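Local structure of mannan endo-1,4-beta-mannosidase (Cryptopygus antarcticus, 4OOU) at residues L23-S28 with K235-V240; P162-L167 with A174-L179; F30-Q35 with V377-N382; K36-G41 with Q361-Q366. The protein hydrolyses the 1,4-beta-mannosidic linkages inside mannans, galactomannans and glucomannans, releasing short manno-oligosaccharides. All blocks are in the same frame, centred on the assembly; numbering follows the deposited sequence.

Contact 1: L23-S28 with K235-V240; sequences LKASGS and KALVTV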
# COMPACT_ATOMS: atom_id res chain seq x y z
N LEU A 23 -8.95 -11.61 -4.28
CA LEU A 23 -9.04 -10.35 -5.03
C LEU A 23 -8.05 -10.41 -6.18
O LEU A 23 -6.89 -10.70 -5.94
CB LEU A 23 -8.67 -9.18 -4.11
CG LEU A 23 -9.30 -7.79 -4.21
CD1 LEU A 23 -8.25 -6.71 -4.49
CD2 LEU A 23 -10.46 -7.72 -5.18
N LYS A 24 -8.51 -10.17 -7.41
CA LYS A 24 -7.63 -10.13 -8.59
C LYS A 24 -7.60 -8.69 -9.08
O LYS A 24 -8.37 -7.87 -8.61
CB LYS A 24 -8.12 -11.05 -9.72
CG LYS A 24 -8.77 -12.33 -9.22
CD LYS A 24 -9.24 -13.25 -10.35
CE LYS A 24 -8.31 -14.45 -10.54
NZ LYS A 24 -8.84 -15.41 -11.55
N ALA A 25 -6.66 -8.41 -9.98
CA ALA A 25 -6.60 -7.17 -10.70
C ALA A 25 -6.51 -7.53 -12.16
O ALA A 25 -5.64 -8.29 -12.53
CB ALA A 25 -5.37 -6.37 -10.31
N SER A 26 -7.39 -6.95 -12.97
CA SER A 26 -7.47 -7.23 -14.41
C SER A 26 -7.94 -5.97 -15.15
O SER A 26 -8.94 -5.34 -14.79
CB SER A 26 -8.40 -8.45 -14.68
OG SER A 26 -8.93 -8.47 -16.00
N GLY A 27 -7.23 -5.64 -16.21
CA GLY A 27 -7.36 -4.32 -16.82
C GLY A 27 -7.41 -3.23 -15.75
O GLY A 27 -6.60 -3.19 -14.83
N SER A 28 -8.43 -2.39 -15.86
CA SER A 28 -8.62 -1.25 -14.96
C SER A 28 -9.18 -1.58 -13.56
O SER A 28 -9.31 -0.69 -12.69
CB SER A 28 -9.60 -0.33 -15.67
OG SER A 28 -9.15 -0.12 -16.99
N LYS A 235 -0.54 -15.55 -7.89
CA LYS A 235 -1.68 -14.61 -7.95
C LYS A 235 -1.64 -13.41 -6.99
O LYS A 235 -2.57 -12.58 -6.99
CB LYS A 235 -3.03 -15.33 -7.77
CG LYS A 235 -3.19 -16.16 -6.51
CD LYS A 235 -3.08 -15.43 -5.20
CE LYS A 235 -3.46 -16.37 -4.06
NZ LYS A 235 -2.98 -15.94 -2.73
N ALA A 236 -0.60 -13.31 -6.16
CA ALA A 236 -0.46 -12.19 -5.24
C ALA A 236 -0.39 -10.80 -5.94
O ALA A 236 0.17 -10.63 -7.05
CB ALA A 236 0.74 -12.39 -4.31
N LEU A 237 -0.99 -9.83 -5.27
CA LEU A 237 -1.13 -8.50 -5.79
C LEU A 237 -0.09 -7.62 -5.12
O LEU A 237 0.05 -7.61 -3.89
CB LEU A 237 -2.55 -7.99 -5.52
CG LEU A 237 -3.71 -8.62 -6.30
CD1 LEU A 237 -4.94 -7.77 -6.02
CD2 LEU A 237 -3.45 -8.71 -7.81
N VAL A 238 0.65 -6.87 -5.90
CA VAL A 238 1.67 -6.03 -5.32
C VAL A 238 1.43 -4.61 -5.74
O VAL A 238 0.98 -4.38 -6.88
CB VAL A 238 3.06 -6.46 -5.72
CG1 VAL A 238 4.08 -5.61 -4.99
CG2 VAL A 238 3.26 -7.93 -5.35
N THR A 239 1.70 -3.68 -4.80
CA THR A 239 1.62 -2.27 -5.07
C THR A 239 2.78 -1.53 -4.41
O THR A 239 3.63 -2.10 -3.73
CB THR A 239 0.27 -1.68 -4.56
OG1 THR A 239 0.01 -0.37 -5.10
CG2 THR A 239 0.26 -1.58 -3.07
N VAL A 240 2.78 -0.24 -4.69
CA VAL A 240 3.65 0.72 -4.12
C VAL A 240 2.77 1.99 -4.02
O VAL A 240 2.04 2.30 -4.97
CB VAL A 240 4.85 0.98 -5.05
CG1 VAL A 240 5.64 2.20 -4.60
CG2 VAL A 240 5.73 -0.25 -5.10

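Contact 2: P162-L167 with A174-L179; sequences PMVNAL and AAWEVL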
# COMPACT_ATOMS: atom_id res chain seq x y z
N PRO A 162 9.25 -16.94 3.21
CA PRO A 162 8.46 -17.68 4.21
C PRO A 162 7.16 -16.99 4.64
O PRO A 162 6.16 -17.67 4.92
CB PRO A 162 9.42 -17.85 5.40
CG PRO A 162 10.73 -17.27 4.99
CD PRO A 162 10.68 -16.89 3.54
N MET A 163 7.18 -15.66 4.70
CA MET A 163 5.94 -14.91 4.98
C MET A 163 4.90 -15.11 3.86
O MET A 163 3.73 -15.35 4.11
CB MET A 163 6.23 -13.42 5.12
CG MET A 163 6.88 -13.00 6.42
SD MET A 163 7.03 -11.19 6.36
CE MET A 163 8.74 -11.15 5.95
N VAL A 164 5.36 -15.03 2.61
CA VAL A 164 4.45 -15.19 1.50
C VAL A 164 3.85 -16.59 1.50
O VAL A 164 2.67 -16.75 1.22
CB VAL A 164 5.14 -14.96 0.13
CG1 VAL A 164 4.09 -14.98 -0.98
CG2 VAL A 164 5.91 -13.63 0.12
N ASN A 165 4.67 -17.59 1.79
CA ASN A 165 4.21 -18.97 1.62
C ASN A 165 3.20 -19.35 2.68
O ASN A 165 2.27 -20.12 2.42
CB ASN A 165 5.39 -19.95 1.56
CG ASN A 165 5.97 -20.03 0.16
OD1 ASN A 165 5.23 -20.26 -0.79
ND2 ASN A 165 7.28 -19.79 0.02
N ALA A 166 3.34 -18.76 3.86
CA ALA A 166 2.39 -19.03 4.94
C ALA A 166 1.10 -18.26 4.78
O ALA A 166 0.07 -18.71 5.21
CB ALA A 166 3.03 -18.74 6.28
N LEU A 167 1.13 -17.09 4.15
CA LEU A 167 -0.06 -16.23 4.15
C LEU A 167 -0.86 -16.21 2.83
O LEU A 167 -1.94 -15.57 2.75
CB LEU A 167 0.35 -14.81 4.52
CG LEU A 167 1.08 -14.57 5.84
CD1 LEU A 167 1.39 -13.07 5.90
CD2 LEU A 167 0.30 -15.02 7.07
N ALA A 174 -5.50 -9.06 0.59
CA ALA A 174 -5.74 -8.50 -0.71
C ALA A 174 -4.45 -8.25 -1.49
O ALA A 174 -4.35 -8.60 -2.64
CB ALA A 174 -6.55 -7.21 -0.57
N ALA A 175 -3.47 -7.63 -0.85
CA ALA A 175 -2.23 -7.20 -1.55
C ALA A 175 -1.06 -6.92 -0.62
O ALA A 175 -1.22 -6.61 0.58
CB ALA A 175 -2.52 -5.96 -2.36
N TRP A 176 0.14 -7.02 -1.18
CA TRP A 176 1.36 -6.62 -0.47
C TRP A 176 1.83 -5.30 -1.04
O TRP A 176 1.82 -5.11 -2.25
CB TRP A 176 2.47 -7.66 -0.67
CG TRP A 176 2.05 -9.05 -0.36
CD1 TRP A 176 1.22 -9.86 -1.10
CD2 TRP A 176 2.42 -9.80 0.79
NE1 TRP A 176 1.05 -11.06 -0.48
CE2 TRP A 176 1.77 -11.06 0.68
CE3 TRP A 176 3.21 -9.53 1.90
CZ2 TRP A 176 1.94 -12.06 1.64
CZ3 TRP A 176 3.36 -10.50 2.85
CH2 TRP A 176 2.73 -11.77 2.71
N GLU A 177 2.26 -4.40 -0.17
CA GLU A 177 2.87 -3.16 -0.62
C GLU A 177 4.33 -3.12 -0.20
O GLU A 177 4.69 -3.15 0.98
CB GLU A 177 2.13 -1.96 -0.08
CG GLU A 177 2.72 -0.66 -0.51
CD GLU A 177 1.85 0.54 -0.14
OE1 GLU A 177 0.63 0.36 0.13
OE2 GLU A 177 2.44 1.65 -0.13
N VAL A 178 5.18 -3.01 -1.19
CA VAL A 178 6.60 -3.13 -0.94
C VAL A 178 7.09 -2.00 -0.10
O VAL A 178 7.78 -2.21 0.89
CB VAL A 178 7.43 -3.12 -2.23
CG1 VAL A 178 8.88 -3.40 -1.90
CG2 VAL A 178 6.89 -4.15 -3.20
N LEU A 179 6.76 -0.79 -0.52
CA LEU A 179 7.38 0.38 0.08
C LEU A 179 6.39 1.53 0.01
O LEU A 179 5.71 1.71 -0.99
CB LEU A 179 8.66 0.69 -0.66
CG LEU A 179 9.52 1.84 -0.14
CD1 LEU A 179 10.07 1.55 1.26
CD2 LEU A 179 10.65 2.12 -1.12

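Contact 3: F30-Q35 with V377-N382; sequences FYYGGQ and VSVNIN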
# COMPACT_ATOMS: atom_id res chain seq x y z
N PHE A 30 -10.23 -4.08 -9.93
CA PHE A 30 -10.18 -5.18 -9.01
C PHE A 30 -11.38 -6.06 -9.27
O PHE A 30 -12.45 -5.55 -9.60
CB PHE A 30 -10.23 -4.68 -7.59
CG PHE A 30 -9.04 -3.89 -7.20
CD1 PHE A 30 -7.80 -4.47 -7.21
CD2 PHE A 30 -9.16 -2.56 -6.81
CE1 PHE A 30 -6.70 -3.75 -6.81
CE2 PHE A 30 -8.05 -1.83 -6.44
CZ PHE A 30 -6.83 -2.43 -6.42
N TYR A 31 -11.21 -7.38 -9.15
CA TYR A 31 -12.36 -8.29 -9.19
C TYR A 31 -12.32 -9.22 -7.99
O TYR A 31 -11.27 -9.65 -7.57
CB TYR A 31 -12.35 -9.11 -10.47
CG TYR A 31 -12.57 -8.29 -11.70
CD1 TYR A 31 -13.84 -8.06 -12.18
CD2 TYR A 31 -11.50 -7.73 -12.38
CE1 TYR A 31 -14.05 -7.27 -13.32
CE2 TYR A 31 -11.69 -6.96 -13.52
CZ TYR A 31 -12.97 -6.73 -13.98
OH TYR A 31 -13.15 -5.98 -15.12
N TYR A 32 -13.47 -9.49 -7.42
CA TYR A 32 -13.61 -10.58 -6.48
C TYR A 32 -14.83 -11.42 -6.83
O TYR A 32 -15.96 -10.96 -6.80
CB TYR A 32 -13.72 -10.10 -5.04
CG TYR A 32 -13.67 -11.28 -4.08
CD1 TYR A 32 -12.46 -11.78 -3.67
CD2 TYR A 32 -14.83 -11.93 -3.65
CE1 TYR A 32 -12.38 -12.87 -2.83
CE2 TYR A 32 -14.77 -13.04 -2.80
CZ TYR A 32 -13.53 -13.51 -2.39
OH TYR A 32 -13.39 -14.62 -1.55
N GLY A 33 -14.59 -12.68 -7.13
CA GLY A 33 -15.71 -13.62 -7.32
C GLY A 33 -16.48 -13.32 -8.58
O GLY A 33 -17.69 -13.54 -8.65
N GLY A 34 -15.77 -12.79 -9.57
CA GLY A 34 -16.32 -12.49 -10.88
C GLY A 34 -16.69 -11.03 -11.13
O GLY A 34 -16.94 -10.67 -12.29
N GLN A 35 -16.73 -10.19 -10.07
CA GLN A 35 -17.30 -8.81 -10.14
C GLN A 35 -16.33 -7.67 -9.77
O GLN A 35 -15.55 -7.78 -8.83
CB GLN A 35 -18.50 -8.68 -9.18
CG GLN A 35 -19.69 -9.61 -9.45
CD GLN A 35 -21.02 -9.05 -8.90
OE1 GLN A 35 -21.46 -7.92 -9.25
NE2 GLN A 35 -21.67 -9.82 -8.02
N VAL A 377 -18.94 -3.17 -3.23
CA VAL A 377 -18.24 -2.73 -2.03
C VAL A 377 -18.29 -3.85 -1.00
O VAL A 377 -17.26 -4.44 -0.67
CB VAL A 377 -18.85 -1.42 -1.51
CG1 VAL A 377 -18.25 -0.98 -0.18
CG2 VAL A 377 -18.63 -0.35 -2.55
N SER A 378 -19.47 -4.16 -0.48
CA SER A 378 -19.61 -5.17 0.58
C SER A 378 -19.32 -6.52 -0.06
O SER A 378 -20.06 -6.96 -0.91
CB SER A 378 -21.00 -5.12 1.25
OG SER A 378 -21.49 -6.44 1.44
N VAL A 379 -18.21 -7.13 0.33
CA VAL A 379 -17.77 -8.34 -0.30
C VAL A 379 -17.98 -9.47 0.67
O VAL A 379 -17.82 -9.28 1.87
CB VAL A 379 -16.29 -8.29 -0.67
CG1 VAL A 379 -15.88 -9.62 -1.30
CG2 VAL A 379 -16.00 -7.16 -1.63
N ASN A 380 -18.37 -10.64 0.16
CA ASN A 380 -18.43 -11.85 0.98
C ASN A 380 -17.15 -12.62 0.68
O ASN A 380 -16.96 -13.14 -0.42
CB ASN A 380 -19.69 -12.67 0.67
CG ASN A 380 -20.15 -13.55 1.85
OD1 ASN A 380 -20.19 -13.12 3.01
ND2 ASN A 380 -20.55 -14.79 1.54
N ILE A 381 -16.25 -12.60 1.67
CA ILE A 381 -14.94 -13.17 1.53
C ILE A 381 -15.01 -14.63 1.97
O ILE A 381 -15.37 -14.93 3.10
CB ILE A 381 -13.90 -12.42 2.36
CG1 ILE A 381 -13.84 -10.94 1.94
CG2 ILE A 381 -12.54 -13.10 2.21
CD1 ILE A 381 -12.85 -10.08 2.71
N ASN A 382 -14.65 -15.53 1.07
CA ASN A 382 -14.67 -16.91 1.45
C ASN A 382 -13.55 -17.26 2.40
O ASN A 382 -12.58 -16.57 2.54
CB ASN A 382 -14.72 -17.87 0.25
CG ASN A 382 -13.68 -17.59 -0.79
OD1 ASN A 382 -12.55 -17.20 -0.49
ND2 ASN A 382 -14.05 -17.82 -2.03

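Contact 4: K36-G41 with Q361-Q366; sequences KVFLSG and QALKGQ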
# COMPACT_ATOMS: atom_id res chain seq x y z
N LYS A 36 -16.42 -6.56 -10.48
CA LYS A 36 -15.62 -5.39 -10.20
C LYS A 36 -15.79 -5.06 -8.73
O LYS A 36 -16.91 -5.13 -8.22
CB LYS A 36 -16.08 -4.20 -11.08
N VAL A 37 -14.71 -4.74 -8.03
CA VAL A 37 -14.84 -4.23 -6.66
C VAL A 37 -14.00 -3.00 -6.43
O VAL A 37 -12.94 -2.85 -7.01
CB VAL A 37 -14.62 -5.27 -5.51
CG1 VAL A 37 -14.07 -6.61 -5.99
CG2 VAL A 37 -13.78 -4.69 -4.37
N PHE A 38 -14.54 -2.13 -5.59
CA PHE A 38 -13.93 -0.88 -5.17
C PHE A 38 -13.45 -1.06 -3.74
O PHE A 38 -14.19 -1.65 -2.93
CB PHE A 38 -15.00 0.21 -5.26
CG PHE A 38 -14.55 1.56 -4.84
CD1 PHE A 38 -13.98 2.42 -5.75
CD2 PHE A 38 -14.73 1.99 -3.55
CE1 PHE A 38 -13.57 3.68 -5.37
CE2 PHE A 38 -14.34 3.25 -3.16
CZ PHE A 38 -13.76 4.11 -4.08
N LEU A 39 -12.23 -0.60 -3.42
CA LEU A 39 -11.70 -0.79 -2.07
C LEU A 39 -12.01 0.42 -1.16
O LEU A 39 -11.37 1.49 -1.22
CB LEU A 39 -10.22 -1.16 -2.07
CG LEU A 39 -9.91 -2.51 -2.75
CD1 LEU A 39 -8.43 -2.88 -2.72
CD2 LEU A 39 -10.75 -3.64 -2.14
N SER A 40 -13.03 0.25 -0.31
CA SER A 40 -13.46 1.34 0.54
C SER A 40 -13.09 1.06 1.98
O SER A 40 -13.40 -0.01 2.51
CB SER A 40 -14.96 1.53 0.42
OG SER A 40 -15.31 2.72 1.07
N GLY A 41 -12.45 2.03 2.63
CA GLY A 41 -11.89 1.78 3.92
C GLY A 41 -10.83 2.74 4.37
O GLY A 41 -10.81 3.90 3.96
N GLN A 361 -19.65 4.88 5.39
CA GLN A 361 -21.10 4.71 5.29
C GLN A 361 -21.59 5.24 3.94
O GLN A 361 -22.57 4.75 3.39
CB GLN A 361 -21.85 5.44 6.41
CG GLN A 361 -21.96 4.69 7.73
CD GLN A 361 -22.39 5.59 8.89
OE1 GLN A 361 -23.25 6.48 8.74
NE2 GLN A 361 -21.78 5.38 10.06
N ALA A 362 -20.91 6.25 3.41
CA ALA A 362 -21.34 6.82 2.16
C ALA A 362 -21.43 5.74 1.09
O ALA A 362 -22.20 5.88 0.14
CB ALA A 362 -20.41 7.93 1.69
N LEU A 363 -20.65 4.68 1.21
CA LEU A 363 -20.75 3.64 0.17
C LEU A 363 -21.39 2.31 0.64
O LEU A 363 -21.37 1.34 -0.10
CB LEU A 363 -19.39 3.41 -0.50
CG LEU A 363 -18.72 4.66 -1.13
CD1 LEU A 363 -17.26 4.38 -1.45
CD2 LEU A 363 -19.46 5.13 -2.38
N LYS A 364 -21.98 2.27 1.83
CA LYS A 364 -22.54 1.03 2.38
C LYS A 364 -23.21 0.15 1.30
O LYS A 364 -22.75 -0.95 1.03
CB LYS A 364 -23.51 1.32 3.53
CG LYS A 364 -23.35 0.43 4.76
CD LYS A 364 -24.15 1.01 5.93
CE LYS A 364 -23.68 0.53 7.30
NZ LYS A 364 -23.96 -0.92 7.52
N GLY A 365 -24.27 0.61 0.66
CA GLY A 365 -25.00 -0.30 -0.24
C GLY A 365 -24.22 -0.86 -1.45
O GLY A 365 -24.37 -2.04 -1.81
N GLN A 366 -23.36 -0.02 -2.02
CA GLN A 366 -23.07 -0.02 -3.45
C GLN A 366 -22.67 -1.34 -4.08
O GLN A 366 -21.79 -2.06 -3.60
CB GLN A 366 -22.04 1.06 -3.81

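Contact 1: L23-S28 with K235-V240
Leu237 spreads its two methyls over a face of each of two consecutive peptide groups, Leu23-Lys24 and Lys24-Ala25. CD1 of Leu237 stands almost straight above the carbonyl oxygen of Leu23, 3.5 Å from that O, and CD2 sits above the amide of Ala25, 3.9 Å from its N. At the edge of the first peptide, Lys24 N is tied to the backbone of Tyr31. This is the N-terminal beta-hairpin of a family 5 TIM barrel, lying across the end of the barrel where the parallel strands begin; Leu237 lies at the foot of the barrel strand that includes Val238 to Val240 and points its side chain at the hairpin. CG of Leu237 is anti to its own carbonyl carbon (chi1 -70°), which aims the branch that way. The two leucine side chains meet at about a right angle, with CD1 of Leu23 3.8 Å from CD1 of Leu237, and Leu23 packs onward against Phe30 and Tyr32 of the next hairpin strand. Behind Leu237, Ala175 of the neighbouring barrel strand backs it up. With an alanine here, both methyls would be gone, and the side chains of Leu23 and Ala25 would probably lose their apolar mate and leave a gap between hairpin and barrel. On the more open flank of the contact, the touch is methyl to methyl: CB of Ala25 lies 3.9 Å from CD2 of Leu237.

Contact 2: P162-L167 with A174-L179
The C-terminal end of helix 149-167, carrying Met163, Val164 and Leu167, runs antiparallel to strand 174-177, the home of Trp176, at 174° with the two axes 11.9 Å apart at their closest. One indole bridges that distance. Its six-membered ring goes in first, and CH2 of Trp176 does most of the touching: CD1 of Leu167 comes to 3.7 Å from that CH2, the two side chains crossing at about a right angle. The carbonyl O of Met163 lies at the edge of the indole, near its plane, 4.0 Å from CH2 of Trp176; the same oxygen accepts the helical hydrogen bond from Leu167 N. Val164 offers its backbone as much as its branch, with CA 4.0 Å from CH2 of Trp176 and CG1 a looser 4.5 Å from CZ2 of Trp176. What sends the indole outward is its first torsion, CG anti to the carbonyl carbon (chi1 -52°), on a residue whose CB already points to the helix. This is the returning half of a beta-alpha-beta crossover of the TIM barrel: strand 126-133, helix 149-167, then strand 173-177 parallel to the first. Around it, Leu131 of strand 126-133 also packs on Trp176. Met163 and Leu167 carry the packing on to helix 109-122, while Val164 meets Ala232 of helix 215-232, so the indole is buried behind a helix with a neighbour on either side.

Contact 3: F30-Q35 with V377-N382
Tyr32 meets 377-382 along the CD2-CE2 side of its ring and at its hydroxyl. That hydroxyl accepts a nearly straight hydrogen bond from Asn382, with N of Asn382 3.0 Å from OH of Tyr32 and an angle of 167° at the hydrogen. The same OH is bonded to the carbonyl O of Glu21, so two backbone groups from opposite ends of the chain meet on one phenol. Further back along the ring, the carbonyl O of Asn380 approaches CE2 of Tyr32 obliquely at 3.2 Å, and CG1 of Val379 reaches 3.5 Å from CD2 of Tyr32. Tyr32 gets there with its CG anti to the backbone N (chi1 -172°), which extends the ring from the end of its strand across to the tail. That strand is 29-32, shared by the two successive hairpins that lead into the TIM barrel, and the tail is the stretch that follows the last helix, 353-361. A phenylalanine in place of Tyr32 would probably leave both the amide of Asn382 and the carbonyl of Glu21 without their shared mate. Behind Tyr32 a type I' turn, Tyr32 to Gln35, reverses the chain; Gly33 and Gly34 supply its positive phi angles, and N of Tyr32 bonds to O of Gln35 at 3.0 Å. On the tail side, Asn124 holds the backbone N of Ile381, and Phe126 packs against Val379 and Ile381.

Contact 4: K36-G41 with Q361-Q366
A single methyl does the close work between Leu363 and 36-41: its CD1 lies 3.6 Å from CE2 of Phe38 and likewise 3.6 Å from OG of Ser40. The phenyl ring is met obliquely, the leucine side chain crossing that of Phe38 at about a right angle. CG of Phe38 (chi1 179°) and OG of Ser40 (chi1 -170°) both leave CB anti to the backbone N, which brings ring and hydroxyl out together on the Leu363 side. Ser40 lies in strand 35-43, the first of the TIM barrel, and Phe38 at the break in it; this strand pairs with 79-86 and with the last strand, 337-340, and so helps close the ring. Leu363 rides on the loop leaving helix 353-361. Tyr331 of helix 323-332 backs the tight part, set edge-to-face against Phe38 and also touching Leu363. The other side of this loop is loose: Gln361, Lys364 and Gly365 are exposed and take no part across the contact. There the loop keeps its shape with its own bonds, a type I turn in which N of Lys364 reaches O of Gln361 at 3.0 Å, followed by Gln366 N to Leu363 O at 3.1 Å.

In the fold
All four contacts reach the one curled sheet of the barrel. Contacts 1, 3 and 4 follow strands 24-26, 29-32 and 35-43 in order, and those strands pair as successive hairpins; contacts 3 and 4 are closest, their centres about 11 Å apart, while the centre of contact 1 lies about 13 Å from that of contact 3. The partners of contacts 3 and 4 come from late in the chain, after helix 353-361, so segments near the two ends of the chain are brought together there. Contact 2 is local in sequence and falls within the span of each of the others; it joins contact 1 through the paired strands 173-177 and 238-241, and is farthest from contact 4, at about 24 Å between centres.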